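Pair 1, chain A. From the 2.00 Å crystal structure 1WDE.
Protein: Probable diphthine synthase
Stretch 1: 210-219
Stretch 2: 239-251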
# COMPACT_ATOMS: atom_id res chain seq x y z
N ARG A 210 6.41 16.14 13.67
CA ARG A 210 7.61 15.89 14.47
C ARG A 210 8.11 14.43 14.51
O ARG A 210 9.18 14.15 15.07
CB ARG A 210 7.37 16.36 15.89
CG ARG A 210 7.31 17.88 16.05
CD ARG A 210 7.79 18.23 17.45
NE ARG A 210 6.73 18.12 18.44
CZ ARG A 210 6.91 17.85 19.73
NH1 ARG A 210 8.12 17.64 20.23
NH2 ARG A 210 5.87 17.85 20.52
N LEU A 211 7.35 13.51 13.95
CA LEU A 211 7.77 12.11 13.93
C LEU A 211 8.71 11.80 12.78
O LEU A 211 8.54 12.33 11.69
CB LEU A 211 6.56 11.20 13.76
CG LEU A 211 5.54 11.19 14.90
CD1 LEU A 211 4.29 10.44 14.44
CD2 LEU A 211 6.20 10.54 16.11
N PRO A 212 9.69 10.91 13.01
CA PRO A 212 10.63 10.51 11.96
C PRO A 212 9.81 9.57 11.07
O PRO A 212 8.71 9.15 11.44
CB PRO A 212 11.73 9.77 12.73
CG PRO A 212 10.95 9.10 13.83
CD PRO A 212 10.03 10.24 14.28
N SER A 213 10.33 9.26 9.89
CA SER A 213 9.62 8.36 8.99
C SER A 213 10.60 7.79 8.00
O SER A 213 11.72 8.29 7.87
CB SER A 213 8.50 9.12 8.26
OG SER A 213 9.02 10.14 7.42
N VAL A 214 10.20 6.73 7.32
CA VAL A 214 11.07 6.08 6.35
C VAL A 214 10.32 6.10 5.03
O VAL A 214 9.14 5.77 4.97
CB VAL A 214 11.38 4.62 6.78
CG1 VAL A 214 12.57 4.07 5.99
CG2 VAL A 214 11.66 4.55 8.29
N LEU A 215 11.01 6.50 3.97
CA LEU A 215 10.44 6.57 2.63
C LEU A 215 11.07 5.38 1.90
O LEU A 215 12.29 5.28 1.83
CB LEU A 215 10.84 7.89 1.96
CG LEU A 215 10.26 8.09 0.54
CD1 LEU A 215 8.76 8.32 0.62
CD2 LEU A 215 10.93 9.29 -0.13
N VAL A 216 10.25 4.47 1.39
CA VAL A 216 10.78 3.28 0.74
C VAL A 216 10.22 3.00 -0.66
O VAL A 216 9.05 3.24 -0.92
CB VAL A 216 10.50 2.00 1.59
CG1 VAL A 216 11.35 0.81 1.09
CG2 VAL A 216 10.76 2.28 3.06
N GLU A 217 11.07 2.50 -1.54
CA GLU A 217 10.63 2.11 -2.87
C GLU A 217 11.10 0.67 -3.03
O GLU A 217 12.30 0.41 -3.05
CB GLU A 217 11.27 2.96 -3.97
CG GLU A 217 10.82 2.49 -5.37
CD GLU A 217 11.26 3.40 -6.50
OE1 GLU A 217 12.44 3.82 -6.49
OE2 GLU A 217 10.42 3.69 -7.39
N ALA A 218 10.16 -0.27 -3.09
CA ALA A 218 10.57 -1.65 -3.26
C ALA A 218 11.06 -1.78 -4.70
O ALA A 218 10.54 -1.12 -5.60
CB ALA A 218 9.38 -2.59 -3.02
N GLY A 219 12.07 -2.62 -4.93
CA GLY A 219 12.58 -2.79 -6.28
C GLY A 219 12.75 -4.24 -6.68
O GLY A 219 12.48 -5.17 -5.90
N ASP A 239 11.27 17.68 -2.48
CA ASP A 239 10.92 17.25 -3.84
C ASP A 239 11.86 16.07 -4.11
O ASP A 239 12.89 16.23 -4.74
CB ASP A 239 11.16 18.40 -4.83
CG ASP A 239 11.11 17.96 -6.29
OD1 ASP A 239 10.36 17.00 -6.60
OD2 ASP A 239 11.81 18.57 -7.12
N VAL A 240 11.52 14.89 -3.61
CA VAL A 240 12.40 13.73 -3.77
C VAL A 240 12.37 13.15 -5.18
O VAL A 240 11.50 13.50 -5.98
CB VAL A 240 12.05 12.60 -2.77
CG1 VAL A 240 11.94 13.16 -1.36
CG2 VAL A 240 10.75 11.94 -3.17
N GLU A 241 13.32 12.27 -5.49
CA GLU A 241 13.35 11.63 -6.80
C GLU A 241 12.02 10.94 -7.04
O GLU A 241 11.38 10.45 -6.10
CB GLU A 241 14.45 10.58 -6.89
CG GLU A 241 15.81 11.12 -7.21
CD GLU A 241 16.61 11.42 -5.98
OE1 GLU A 241 17.72 11.98 -6.13
OE2 GLU A 241 16.14 11.10 -4.86
N GLY A 242 11.59 10.91 -8.29
CA GLY A 242 10.34 10.25 -8.60
C GLY A 242 10.49 8.77 -8.26
O GLY A 242 11.59 8.24 -8.28
N GLY A 243 9.39 8.12 -7.93
CA GLY A 243 9.46 6.70 -7.60
C GLY A 243 8.11 6.23 -7.10
O GLY A 243 7.21 7.04 -6.90
N VAL A 244 7.96 4.92 -6.94
CA VAL A 244 6.71 4.35 -6.43
C VAL A 244 7.07 4.04 -4.98
O VAL A 244 7.74 3.06 -4.69
CB VAL A 244 6.36 3.06 -7.18
CG1 VAL A 244 4.96 2.60 -6.78
CG2 VAL A 244 6.44 3.31 -8.68
N TYR A 245 6.65 4.92 -4.08
CA TYR A 245 6.97 4.78 -2.67
C TYR A 245 5.81 4.44 -1.76
O TYR A 245 4.64 4.57 -2.12
CB TYR A 245 7.52 6.10 -2.10
CG TYR A 245 8.71 6.71 -2.79
CD1 TYR A 245 8.56 7.74 -3.72
CD2 TYR A 245 9.99 6.28 -2.47
CE1 TYR A 245 9.67 8.33 -4.32
CE2 TYR A 245 11.11 6.86 -3.06
CZ TYR A 245 10.95 7.89 -3.98
OH TYR A 245 12.08 8.48 -4.48
N SER A 246 6.19 4.03 -0.56
CA SER A 246 5.25 3.81 0.53
C SER A 246 6.04 4.47 1.66
O SER A 246 7.27 4.62 1.57
CB SER A 246 4.98 2.31 0.79
OG SER A 246 6.17 1.61 1.06
N ILE A 247 5.33 4.92 2.69
CA ILE A 247 5.97 5.58 3.80
C ILE A 247 5.73 4.79 5.09
O ILE A 247 4.64 4.28 5.32
CB ILE A 247 5.41 7.01 3.95
CG1 ILE A 247 5.84 7.86 2.74
CG2 ILE A 247 5.90 7.65 5.23
CD1 ILE A 247 5.11 9.18 2.65
N VAL A 248 6.77 4.61 5.89
CA VAL A 248 6.56 3.95 7.16
C VAL A 248 6.78 5.02 8.23
O VAL A 248 7.81 5.71 8.23
CB VAL A 248 7.52 2.75 7.34
CG1 VAL A 248 7.45 2.24 8.80
CG2 VAL A 248 7.11 1.63 6.39
N ILE A 249 5.77 5.19 9.09
CA ILE A 249 5.82 6.14 10.22
C ILE A 249 5.89 5.20 11.44
O ILE A 249 4.87 4.71 11.94
CB ILE A 249 4.54 7.01 10.28
CG1 ILE A 249 4.40 7.82 8.98
CG2 ILE A 249 4.61 7.98 11.50
CD1 ILE A 249 3.00 8.43 8.79
N PRO A 250 7.09 4.97 11.96
CA PRO A 250 7.25 4.07 13.09
C PRO A 250 6.77 4.52 14.45
O PRO A 250 6.58 5.72 14.70
CB PRO A 250 8.75 3.81 13.08
CG PRO A 250 9.29 5.15 12.79
CD PRO A 250 8.31 5.77 11.77
N ALA A 251 6.51 3.52 15.30
CA ALA A 251 6.15 3.78 16.68
C ALA A 251 7.56 3.87 17.23
O ALA A 251 8.53 3.66 16.49
CB ALA A 251 5.43 2.57 17.29
O HOH W 1 7.57 0.65 -3.30

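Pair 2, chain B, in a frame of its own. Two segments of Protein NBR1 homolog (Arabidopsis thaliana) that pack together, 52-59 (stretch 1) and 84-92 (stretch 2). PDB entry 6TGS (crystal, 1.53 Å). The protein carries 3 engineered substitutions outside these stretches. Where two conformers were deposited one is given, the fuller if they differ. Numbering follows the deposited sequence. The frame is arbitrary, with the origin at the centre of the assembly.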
# COMPACT_ATOMS: atom_id res chain seq x y z
N ALA B 52 3.38 2.72 14.40
CA ALA B 52 1.99 2.91 14.78
C ALA B 52 1.10 1.82 14.18
O ALA B 52 1.40 1.25 13.13
CB ALA B 52 1.49 4.27 14.33
N GLU B 53 -0.03 1.55 14.84
CA GLU B 53 -1.00 0.57 14.34
C GLU B 53 -1.98 1.26 13.38
O GLU B 53 -3.13 1.57 13.71
CB GLU B 53 -1.73 -0.11 15.49
CG GLU B 53 -0.92 -1.21 16.14
CD GLU B 53 -1.79 -2.25 16.81
OE1 GLU B 53 -2.94 -1.92 17.18
OE2 GLU B 53 -1.33 -3.40 16.96
N LEU B 54 -1.51 1.48 12.16
CA LEU B 54 -2.24 2.22 11.14
C LEU B 54 -3.22 1.29 10.44
O LEU B 54 -2.88 0.14 10.16
CB LEU B 54 -1.28 2.80 10.11
CG LEU B 54 -0.15 3.66 10.68
CD1 LEU B 54 0.87 4.00 9.61
CD2 LEU B 54 -0.73 4.92 11.26
N SER B 55 -4.41 1.78 10.17
CA SER B 55 -5.32 1.07 9.29
C SER B 55 -5.02 1.46 7.85
O SER B 55 -5.16 2.63 7.48
CB SER B 55 -6.78 1.37 9.65
OG SER B 55 -7.65 1.08 8.57
N LEU B 56 -4.60 0.50 7.04
CA LEU B 56 -4.26 0.70 5.64
C LEU B 56 -5.27 -0.07 4.81
O LEU B 56 -5.30 -1.31 4.87
CB LEU B 56 -2.84 0.24 5.34
CG LEU B 56 -1.77 0.83 6.28
CD1 LEU B 56 -0.37 0.29 5.95
CD2 LEU B 56 -1.81 2.34 6.18
N THR B 57 -6.14 0.64 4.08
CA THR B 57 -7.23 -0.02 3.36
C THR B 57 -7.26 0.41 1.91
O THR B 57 -6.86 1.53 1.57
CB THR B 57 -8.60 0.28 4.01
OG1 THR B 57 -8.79 1.70 4.14
CG2 THR B 57 -8.69 -0.38 5.39
N TYR B 58 -7.76 -0.47 1.04
CA TYR B 58 -8.13 -0.06 -0.31
C TYR B 58 -9.48 -0.64 -0.68
O TYR B 58 -9.93 -1.61 -0.07
CB TYR B 58 -7.07 -0.46 -1.35
CG TYR B 58 -6.88 -1.94 -1.64
CD1 TYR B 58 -7.56 -2.56 -2.69
CD2 TYR B 58 -5.95 -2.69 -0.91
CE1 TYR B 58 -7.35 -3.90 -2.99
CE2 TYR B 58 -5.73 -4.03 -1.21
CZ TYR B 58 -6.44 -4.62 -2.25
OH TYR B 58 -6.22 -5.96 -2.55
N SER B 59 -10.15 -0.01 -1.65
CA SER B 59 -11.45 -0.48 -2.12
C SER B 59 -11.28 -1.34 -3.36
O SER B 59 -10.75 -0.88 -4.37
CB SER B 59 -12.42 0.67 -2.39
OG SER B 59 -12.51 1.55 -1.28
N PHE B 84 -2.30 -0.09 -10.15
CA PHE B 84 -2.73 1.06 -9.32
C PHE B 84 -3.33 0.53 -8.03
O PHE B 84 -4.11 -0.41 -8.07
CB PHE B 84 -3.66 1.98 -10.11
CG PHE B 84 -4.21 3.14 -9.32
CD1 PHE B 84 -3.35 4.00 -8.65
CD2 PHE B 84 -5.57 3.38 -9.27
CE1 PHE B 84 -3.85 5.07 -7.93
CE2 PHE B 84 -6.06 4.45 -8.54
CZ PHE B 84 -5.20 5.30 -7.88
N LEU B 85 -2.67 1.20 -7.00
CA LEU B 85 -3.23 0.94 -5.67
C LEU B 85 -3.44 2.27 -4.95
O LEU B 85 -2.49 3.00 -4.82
CB LEU B 85 -2.27 0.03 -4.92
CG LEU B 85 -2.67 -0.34 -3.50
CD1 LEU B 85 -3.98 -1.12 -3.52
CD2 LEU B 85 -1.58 -1.16 -2.85
N LYS B 86 -4.66 2.53 -4.54
CA LYS B 86 -4.93 3.69 -3.70
C LYS B 86 -5.20 3.21 -2.29
O LYS B 86 -6.19 2.50 -2.06
CB LYS B 86 -6.12 4.52 -4.20
CG LYS B 86 -6.35 5.73 -3.31
CD LYS B 86 -7.74 6.31 -3.45
CE LYS B 86 -7.81 7.72 -2.84
NZ LYS B 86 -8.43 7.76 -1.50
N ILE B 87 -4.35 3.62 -1.35
CA ILE B 87 -4.41 3.19 0.05
C ILE B 87 -4.91 4.36 0.90
O ILE B 87 -4.30 5.43 0.90
CB ILE B 87 -3.05 2.71 0.55
CG1 ILE B 87 -2.53 1.52 -0.25
CG2 ILE B 87 -3.10 2.42 2.07
CD1 ILE B 87 -1.10 1.12 0.14
N ASN B 88 -5.99 4.14 1.65
CA ASN B 88 -6.41 5.13 2.63
C ASN B 88 -5.76 4.80 3.97
O ASN B 88 -5.77 3.64 4.41
CB ASN B 88 -7.93 5.15 2.79
CG ASN B 88 -8.64 5.84 1.63
OD1 ASN B 88 -8.06 6.65 0.93
ND2 ASN B 88 -9.92 5.52 1.45
N VAL B 89 -5.24 5.83 4.65
CA VAL B 89 -4.56 5.67 5.94
C VAL B 89 -5.43 6.23 7.03
O VAL B 89 -5.82 7.40 6.98
CB VAL B 89 -3.19 6.39 5.97
CG1 VAL B 89 -2.53 6.17 7.33
CG2 VAL B 89 -2.32 5.90 4.88
N ASN B 90 -5.73 5.43 8.04
CA ASN B 90 -6.38 5.94 9.22
C ASN B 90 -5.59 5.53 10.45
O ASN B 90 -5.05 4.42 10.51
CB ASN B 90 -7.82 5.46 9.32
CG ASN B 90 -8.70 6.12 8.29
OD1 ASN B 90 -9.26 7.19 8.54
ND2 ASN B 90 -8.82 5.51 7.13
N ALA B 91 -5.51 6.43 11.42
CA ALA B 91 -4.70 6.22 12.60
C ALA B 91 -5.58 6.10 13.83
O ALA B 91 -6.66 6.71 13.90
CB ALA B 91 -3.69 7.35 12.78
N GLY B 92 -5.12 5.30 14.79
CA GLY B 92 -5.89 5.02 15.99
C GLY B 92 -6.37 3.58 16.03
O GLY B 92 -6.62 2.97 14.99
O HOH W 2 -7.92 2.88 6.39
O HOH W 3 -10.33 2.21 1.72
O HOH W 4 -8.76 2.25 -2.84

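Both pairs are two antiparallel strands joined by backbone hydrogen bonds, and over 14 central residues their N, CA and C atoms superpose with an RMSD of 0.8 Å. The register is the same. V214(A) facing V248(A) matches S55(B) facing N90(B), and V216(A) facing S246(A) matches T57(B) facing N88(B); all four are hydrogen-bonded pairs. In pair 1, V214(A) N to V248(A) O and V248(A) N to V214(A) O are both 2.8 Å; in pair 2, S55(B) N reaches N90(B) O at 2.7 Å and N90(B) N reaches S55(B) O at 2.9 Å. Between these rungs lies the non-hydrogen-bonded pair, L215(A) with I247(A) or L56(B) with V89(B). The same ladder carries different side chains in the two pairs.

The central pair itself is apolar in both. L215(A) CD1 lies 3.6 Å from I247(A) CG1, and L56(B) CD2 lies 3.8 Å from V89(B) CG2. The leucines match but their rotamers differ: chi1 is t in L215(A) and m in L56(B). L215(A) also sets CD2 over a face of the Y245(A) ring, 4.0 Å from the ring centroid. At the position matching Y245(A), pair 2 has I87(B), whose CG2 meets L56(B) CB at 3.9 Å.

Pair 2 makes its own CH-pi contact elsewhere, with the aromatic on the first strand: L85(B) CD1 sits 3.8 Å from the centroid of the Y58(B) ring, over its face. These positions match G243(A) and E217(A), where the solution is polar. E217(A) OE2 accepts a hydrogen bond from V244(A) N at 2.8 Å and lies 3.2 Å from G243(A) CA; a CB on that glycine would clash with the carboxylate oxygen.

The other face shows the sharpest change of chemistry. V214(A) and V248(A) pack dry, CB to CB at 4.3 Å. The matching S55(B) and N90(B) are polar and more exposed, and a water links their side chains to that of the neighbouring T57(B): water 2 hydrogen-bonds S55(B) OG at 2.8 Å, T57(B) OG1 at 2.7 Å and N90(B) ND2 at 2.9 Å.

Beyond the last rung, one device is common to both. Water 1 accepts from A218(A) N and donates to V244(A) O, each at 2.8 Å; water 4 accepts from the matching S59(B) N at 2.9 Å and donates to K86(B) O at 2.7 Å. The ladder is shared and extended by water; the central pair is hydrocarbon in both, while the V214(A)/V248(A) position is hydrocarbon in one pair and polar with water in the other.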